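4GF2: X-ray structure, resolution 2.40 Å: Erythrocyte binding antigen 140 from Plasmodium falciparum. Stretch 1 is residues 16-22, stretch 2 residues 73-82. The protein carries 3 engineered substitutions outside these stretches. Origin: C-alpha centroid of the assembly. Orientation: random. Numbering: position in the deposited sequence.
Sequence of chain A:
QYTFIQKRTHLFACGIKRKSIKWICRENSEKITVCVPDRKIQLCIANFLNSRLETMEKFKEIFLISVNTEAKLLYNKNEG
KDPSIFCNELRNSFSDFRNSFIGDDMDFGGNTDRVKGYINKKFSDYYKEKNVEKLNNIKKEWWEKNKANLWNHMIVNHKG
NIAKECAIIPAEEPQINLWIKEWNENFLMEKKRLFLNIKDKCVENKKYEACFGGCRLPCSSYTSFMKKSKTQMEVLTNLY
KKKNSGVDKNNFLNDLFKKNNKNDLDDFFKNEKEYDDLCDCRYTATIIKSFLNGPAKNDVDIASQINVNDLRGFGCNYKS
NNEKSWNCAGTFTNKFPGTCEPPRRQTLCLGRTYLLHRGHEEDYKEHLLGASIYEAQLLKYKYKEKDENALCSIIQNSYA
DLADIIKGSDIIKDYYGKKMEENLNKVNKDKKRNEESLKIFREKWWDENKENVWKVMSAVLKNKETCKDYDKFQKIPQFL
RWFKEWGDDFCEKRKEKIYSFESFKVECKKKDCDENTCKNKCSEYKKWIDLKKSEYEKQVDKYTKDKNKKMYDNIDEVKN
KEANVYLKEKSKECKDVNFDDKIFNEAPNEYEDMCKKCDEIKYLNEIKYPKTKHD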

ATOM      1  N   ILE A  16     -33.631 -14.673  14.652  1.00 52.58           N
ATOM      2  CA  ILE A  16     -33.453 -13.847  13.465  1.00 53.95           C
ATOM      3  C   ILE A  16     -32.109 -14.151  12.815  1.00 50.09           C
ATOM      4  O   ILE A  16     -31.132 -14.446  13.500  1.00 49.79           O
ATOM      5  N   LYS A  17     -32.063 -14.072  11.490  1.00 46.73           N
ATOM      6  CA  LYS A  17     -30.839 -14.352  10.751  1.00 44.50           C
ATOM      7  C   LYS A  17     -30.085 -13.072  10.421  1.00 44.48           C
ATOM      8  O   LYS A  17     -30.682 -12.007  10.258  1.00 43.78           O
ATOM      9  N   ARG A  18     -28.765 -13.177  10.338  1.00 45.19           N
ATOM     10  CA  ARG A  18     -27.947 -12.066   9.878  1.00 47.18           C
ATOM     11  C   ARG A  18     -28.198 -11.890   8.389  1.00 45.55           C
ATOM     12  O   ARG A  18     -28.336 -12.875   7.653  1.00 43.42           O
ATOM     13  N   LYS A  19     -28.275 -10.639   7.949  1.00 47.02           N
ATOM     14  CA  LYS A  19     -28.619 -10.327   6.563  1.00 46.31           C
ATOM     15  C   LYS A  19     -27.414 -10.364   5.622  1.00 47.42           C
ATOM     16  O   LYS A  19     -27.552 -10.689   4.442  1.00 47.86           O
ATOM     17  N   SER A  20     -26.238 -10.019   6.137  1.00 48.56           N
ATOM     18  CA  SER A  20     -25.028 -10.021   5.325  1.00 49.77           C
ATOM     19  C   SER A  20     -24.699 -11.432   4.858  1.00 46.63           C
ATOM     20  O   SER A  20     -24.934 -12.401   5.576  1.00 44.25           O
ATOM     21  N   ILE A  21     -24.168 -11.539   3.644  1.00 48.23           N
ATOM     22  CA  ILE A  21     -23.746 -12.820   3.093  1.00 48.03           C
ATOM     23  C   ILE A  21     -22.234 -12.967   3.252  1.00 50.10           C
ATOM     24  O   ILE A  21     -21.466 -12.221   2.649  1.00 53.32           O
ATOM     25  N   LYS A  22     -21.809 -13.927   4.069  1.00 49.11           N
ATOM     26  CA  LYS A  22     -20.384 -14.114   4.334  1.00 51.15           C
ATOM     27  C   LYS A  22     -20.012 -15.594   4.380  1.00 47.53           C
ATOM     28  O   LYS A  22     -20.869 -16.460   4.567  1.00 43.65           O
ATOM     29  N   LEU A  73     -37.794 -17.341   8.068  1.00 39.06           N
ATOM     30  CA  LEU A  73     -36.656 -16.558   8.514  1.00 38.27           C
ATOM     31  C   LEU A  73     -35.830 -16.089   7.320  1.00 35.22           C
ATOM     32  O   LEU A  73     -35.305 -14.979   7.319  1.00 35.64           O
ATOM     33  N   LEU A  74     -35.740 -16.928   6.295  1.00 33.66           N
ATOM     34  CA  LEU A  74     -35.061 -16.546   5.064  1.00 35.97           C
ATOM     35  C   LEU A  74     -35.825 -15.432   4.365  1.00 36.24           C
ATOM     36  O   LEU A  74     -35.229 -14.528   3.777  1.00 37.40           O
ATOM     37  N   TYR A  75     -37.148 -15.491   4.429  1.00 35.28           N
ATOM     38  CA  TYR A  75     -37.955 -14.464   3.792  1.00 35.66           C
ATOM     39  C   TYR A  75     -37.709 -13.122   4.460  1.00 36.46           C
ATOM     40  O   TYR A  75     -37.514 -12.115   3.786  1.00 36.36           O
ATOM     41  N   ASN A  76     -37.714 -13.105   5.788  1.00 37.75           N
ATOM     42  CA  ASN A  76     -37.438 -11.875   6.523  1.00 42.25           C
ATOM     43  C   ASN A  76     -36.030 -11.374   6.239  1.00 42.18           C
ATOM     44  O   ASN A  76     -35.786 -10.171   6.151  1.00 42.03           O
ATOM     45  N   LYS A  77     -35.102 -12.310   6.091  1.00 42.53           N
ATOM     46  CA  LYS A  77     -33.720 -11.974   5.793  1.00 42.78           C
ATOM     47  C   LYS A  77     -33.615 -11.254   4.456  1.00 41.16           C
ATOM     48  O   LYS A  77     -32.938 -10.235   4.340  1.00 40.86           O
ATOM     49  N   ASN A  78     -34.302 -11.787   3.452  1.00 40.04           N
ATOM     50  CA  ASN A  78     -34.129 -11.317   2.088  1.00 41.82           C
ATOM     51  C   ASN A  78     -35.134 -10.253   1.649  1.00 45.89           C
ATOM     52  O   ASN A  78     -35.162  -9.870   0.480  1.00 44.43           O
ATOM     53  N   GLU A  79     -35.949  -9.766   2.579  1.00 53.54           N
ATOM     54  CA  GLU A  79     -36.810  -8.630   2.282  1.00 62.45           C
ATOM     55  C   GLU A  79     -35.942  -7.490   1.771  1.00 64.36           C
ATOM     56  O   GLU A  79     -34.907  -7.177   2.363  1.00 68.77           O
ATOM     57  N   GLY A  80     -36.353  -6.884   0.664  1.00 60.80           N
ATOM     58  CA  GLY A  80     -35.622  -5.766   0.100  1.00 58.19           C
ATOM     59  C   GLY A  80     -34.549  -6.189  -0.885  1.00 53.48           C
ATOM     60  O   GLY A  80     -33.969  -5.352  -1.576  1.00 55.72           O
ATOM     61  N   LYS A  81     -34.280  -7.488  -0.953  1.00 47.91           N
ATOM     62  CA  LYS A  81     -33.292  -8.002  -1.890  1.00 46.66           C
ATOM     63  C   LYS A  81     -33.981  -8.522  -3.143  1.00 45.95           C
ATOM     64  O   LYS A  81     -35.178  -8.804  -3.131  1.00 44.16           O
ATOM     65  N   ASP A  82     -33.220  -8.644  -4.226  1.00 47.99           N
ATOM     66  CA  ASP A  82     -33.736  -9.250  -5.444  1.00 50.44           C
ATOM     67  C   ASP A  82     -34.321 -10.607  -5.081  1.00 46.44           C
ATOM     68  O   ASP A  82     -33.671 -11.402  -4.402  1.00 45.87           O
TER

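Stretch 1 has no regular secondary structure. It lies against a helix and a turn in stretch 2. Ile16 points sideways and makes no close contact; its chi1 is m.

Lys17 points toward the helix and is buried. Its chi angles are m, t, t and m, so the aliphatic chain stays extended until the last bond. Lys17 CE lies 3.5 Å from CB of Leu73, and Lys17 CD lies 4.0 Å from CD2 of Leu74. Both leucines are m, t. Leu74 starts away from stretch 1, but its end comes nearer. Lys17 NZ is hydrogen-bonded elsewhere in the structure. Water 1 joins the backbones: it accepts from Lys17 N at 3.0 Å and donates to Leu73 O at 3.0 Å.

Arg18 points away, so its contact is through the backbone. Arg18 O lies 3.4 Å from CE of Lys77. The Lys77 chain is t throughout. It is extended and ends near the carbonyl of Ser20, which water 2 links to its NZ.

Lys19 starts sideways, but its end comes nearer to stretch 2. With chi1 m, chi2 t, chi3 at 147° and chi4 m, it brings NZ to the carbonyls of Lys77 and Glu79. Lys19 NZ donates to Lys77 O at 2.7 Å and weakly to Glu79 O at 3.4 Å. In return, Lys81 NZ donates to Lys19 O at 2.9 Å. Lys81 reaches this carbonyl with chi1 m and the remaining angles t. The two lysines thus each bond to backbone oxygen of the opposite stretch.

The CA-to-CB bond of Ser20 points away. Its carbonyl still takes part: water 2 donates to Ser20 O at 2.9 Å and accepts from Lys77 NZ at 2.9 Å.

Ile21 is m, t. Ile21 CG1 lies 3.9 Å from Lys81 NZ. Lys22 is out of reach.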

ATOM      1  CB  ILE A  16     -33.507 -12.345  13.809  1.00 61.48           C
ATOM      2  CG1 ILE A  16     -34.770 -12.021  14.608  1.00 71.87           C
ATOM      3  CG2 ILE A  16     -33.454 -11.504  12.539  1.00 57.74           C
ATOM      4  CD1 ILE A  16     -34.494 -11.605  16.044  1.00 80.39           C
ATOM      5  CB  LYS A  17     -31.165 -15.109   9.464  1.00 43.09           C
ATOM      6  CG  LYS A  17     -31.764 -16.485   9.706  1.00 43.85           C
ATOM      7  CD  LYS A  17     -32.118 -17.186   8.408  1.00 44.37           C
ATOM      8  CE  LYS A  17     -32.669 -18.580   8.662  1.00 45.73           C
ATOM      9  NZ  LYS A  17     -31.679 -19.489   9.308  1.00 47.09           N
ATOM     10  CB  ARG A  18     -26.466 -12.339  10.150  1.00 48.17           C
ATOM     11  CG  ARG A  18     -26.125 -12.442  11.631  1.00 50.85           C
ATOM     12  CD  ARG A  18     -24.643 -12.723  11.862  1.00 52.77           C
ATOM     13  NE  ARG A  18     -24.311 -14.134  11.672  1.00 51.75           N
ATOM     14  CZ  ARG A  18     -24.419 -15.069  12.613  1.00 54.14           C
ATOM     15  NH1 ARG A  18     -24.853 -14.763  13.828  1.00 56.01           N
ATOM     16  NH2 ARG A  18     -24.091 -16.322  12.339  1.00 54.83           N
ATOM     17  CB  LYS A  19     -29.280  -8.955   6.486  1.00 47.97           C
ATOM     18  CG  LYS A  19     -30.750  -8.951   6.866  1.00 49.86           C
ATOM     19  CD  LYS A  19     -31.294  -7.529   6.920  1.00 59.60           C
ATOM     20  CE  LYS A  19     -32.752  -7.459   6.503  1.00 67.81           C
ATOM     21  NZ  LYS A  19     -32.916  -7.636   5.028  1.00 73.18           N
ATOM     22  CB  SER A  20     -23.854  -9.453   6.116  1.00 55.43           C
ATOM     23  OG  SER A  20     -24.095  -8.105   6.475  1.00 60.80           O
ATOM     24  CB  ILE A  21     -24.117 -12.932   1.601  1.00 48.02           C
ATOM     25  CG1 ILE A  21     -25.629 -12.776   1.414  1.00 43.65           C
ATOM     26  CG2 ILE A  21     -23.663 -14.266   1.041  1.00 49.20           C
ATOM     27  CD1 ILE A  21     -26.072 -12.711  -0.044  1.00 41.65           C
ATOM     28  CB  LYS A  22     -19.994 -13.438   5.651  1.00 56.08           C
ATOM     29  CG  LYS A  22     -20.739 -13.979   6.858  1.00 57.01           C
ATOM     30  CD  LYS A  22     -20.569 -13.095   8.085  1.00 62.92           C
ATOM     31  CE  LYS A  22     -19.226 -13.303   8.751  1.00 69.24           C
ATOM     32  NZ  LYS A  22     -19.119 -12.520  10.015  1.00 74.46           N
ATOM     33  CB  LEU A  73     -35.812 -17.364   9.505  1.00 40.36           C
ATOM     34  CG  LEU A  73     -36.512 -17.638  10.841  1.00 44.59           C
ATOM     35  CD1 LEU A  73     -35.698 -18.580  11.714  1.00 48.17           C
ATOM     36  CD2 LEU A  73     -36.777 -16.341  11.587  1.00 45.25           C
ATOM     37  CB  LEU A  74     -34.925 -17.743   4.121  1.00 38.49           C
ATOM     38  CG  LEU A  74     -33.855 -18.776   4.473  1.00 40.06           C
ATOM     39  CD1 LEU A  74     -33.902 -19.924   3.481  1.00 39.13           C
ATOM     40  CD2 LEU A  74     -32.466 -18.142   4.505  1.00 42.46           C
ATOM     41  CB  TYR A  75     -39.443 -14.809   3.829  1.00 36.24           C
ATOM     42  CG  TYR A  75     -40.294 -13.722   3.214  1.00 38.41           C
ATOM     43  CD1 TYR A  75     -40.517 -13.683   1.845  1.00 38.71           C
ATOM     44  CD2 TYR A  75     -40.846 -12.719   3.998  1.00 41.89           C
ATOM     45  CE1 TYR A  75     -41.278 -12.683   1.276  1.00 42.47           C
ATOM     46  CE2 TYR A  75     -41.612 -11.716   3.436  1.00 45.47           C
ATOM     47  CZ  TYR A  75     -41.827 -11.704   2.076  1.00 47.46           C
ATOM     48  OH  TYR A  75     -42.589 -10.706   1.510  1.00 53.85           O
ATOM     49  CB  ASN A  76     -37.611 -12.095   8.024  1.00 47.45           C
ATOM     50  CG  ASN A  76     -39.043 -12.393   8.404  1.00 53.31           C
ATOM     51  OD1 ASN A  76     -39.967 -12.154   7.627  1.00 56.84           O
ATOM     52  ND2 ASN A  76     -39.238 -12.910   9.613  1.00 55.44           N
ATOM     53  CB  LYS A  77     -32.874 -13.244   5.754  1.00 41.97           C
ATOM     54  CG  LYS A  77     -31.414 -13.012   5.405  1.00 42.68           C
ATOM     55  CD  LYS A  77     -30.701 -14.337   5.191  1.00 42.45           C
ATOM     56  CE  LYS A  77     -29.293 -14.147   4.668  1.00 44.38           C
ATOM     57  NZ  LYS A  77     -28.706 -15.440   4.226  1.00 44.26           N
ATOM     58  CB  ASN A  78     -34.149 -12.499   1.124  1.00 41.79           C
ATOM     59  CG  ASN A  78     -32.920 -13.378   1.265  1.00 45.26           C
ATOM     60  OD1 ASN A  78     -31.816 -12.973   0.906  1.00 49.88           O
ATOM     61  ND2 ASN A  78     -33.106 -14.584   1.792  1.00 44.16           N
ATOM     62  CB  GLU A  79     -37.582  -8.176   3.522  1.00 70.47           C
ATOM     63  CG  GLU A  79     -38.950  -8.825   3.685  1.00 76.96           C
ATOM     64  CD  GLU A  79     -39.766  -8.193   4.802  1.00 85.04           C
ATOM     65  OE1 GLU A  79     -39.276  -7.227   5.426  1.00 89.38           O
ATOM     66  OE2 GLU A  79     -40.896  -8.660   5.055  1.00 87.00           O
ATOM     67  CB  LYS A  81     -32.475  -9.125  -1.251  1.00 44.64           C
ATOM     68  CG  LYS A  81     -31.644  -8.702  -0.045  1.00 45.01           C
ATOM     69  CD  LYS A  81     -30.586  -9.751   0.275  1.00 44.37           C
ATOM     70  CE  LYS A  81     -29.877  -9.461   1.586  1.00 46.28           C
ATOM     71  NZ  LYS A  81     -28.704 -10.351   1.803  1.00 47.81           N
ATOM     72  CB  ASP A  82     -32.619  -9.412  -6.475  1.00 55.23           C
ATOM     73  CG  ASP A  82     -33.143  -9.772  -7.852  1.00 61.63           C
ATOM     74  OD1 ASP A  82     -33.438  -8.843  -8.635  1.00 71.01           O
ATOM     75  OD2 ASP A  82     -33.259 -10.977  -8.154  1.00 57.70           O
TER
HETATM   76  O   HOH W   1     -34.574 -13.596   9.860  1.00 43.45           O
HETATM   77  O   HOH W   2     -26.165 -15.039   5.568  1.00 38.67           O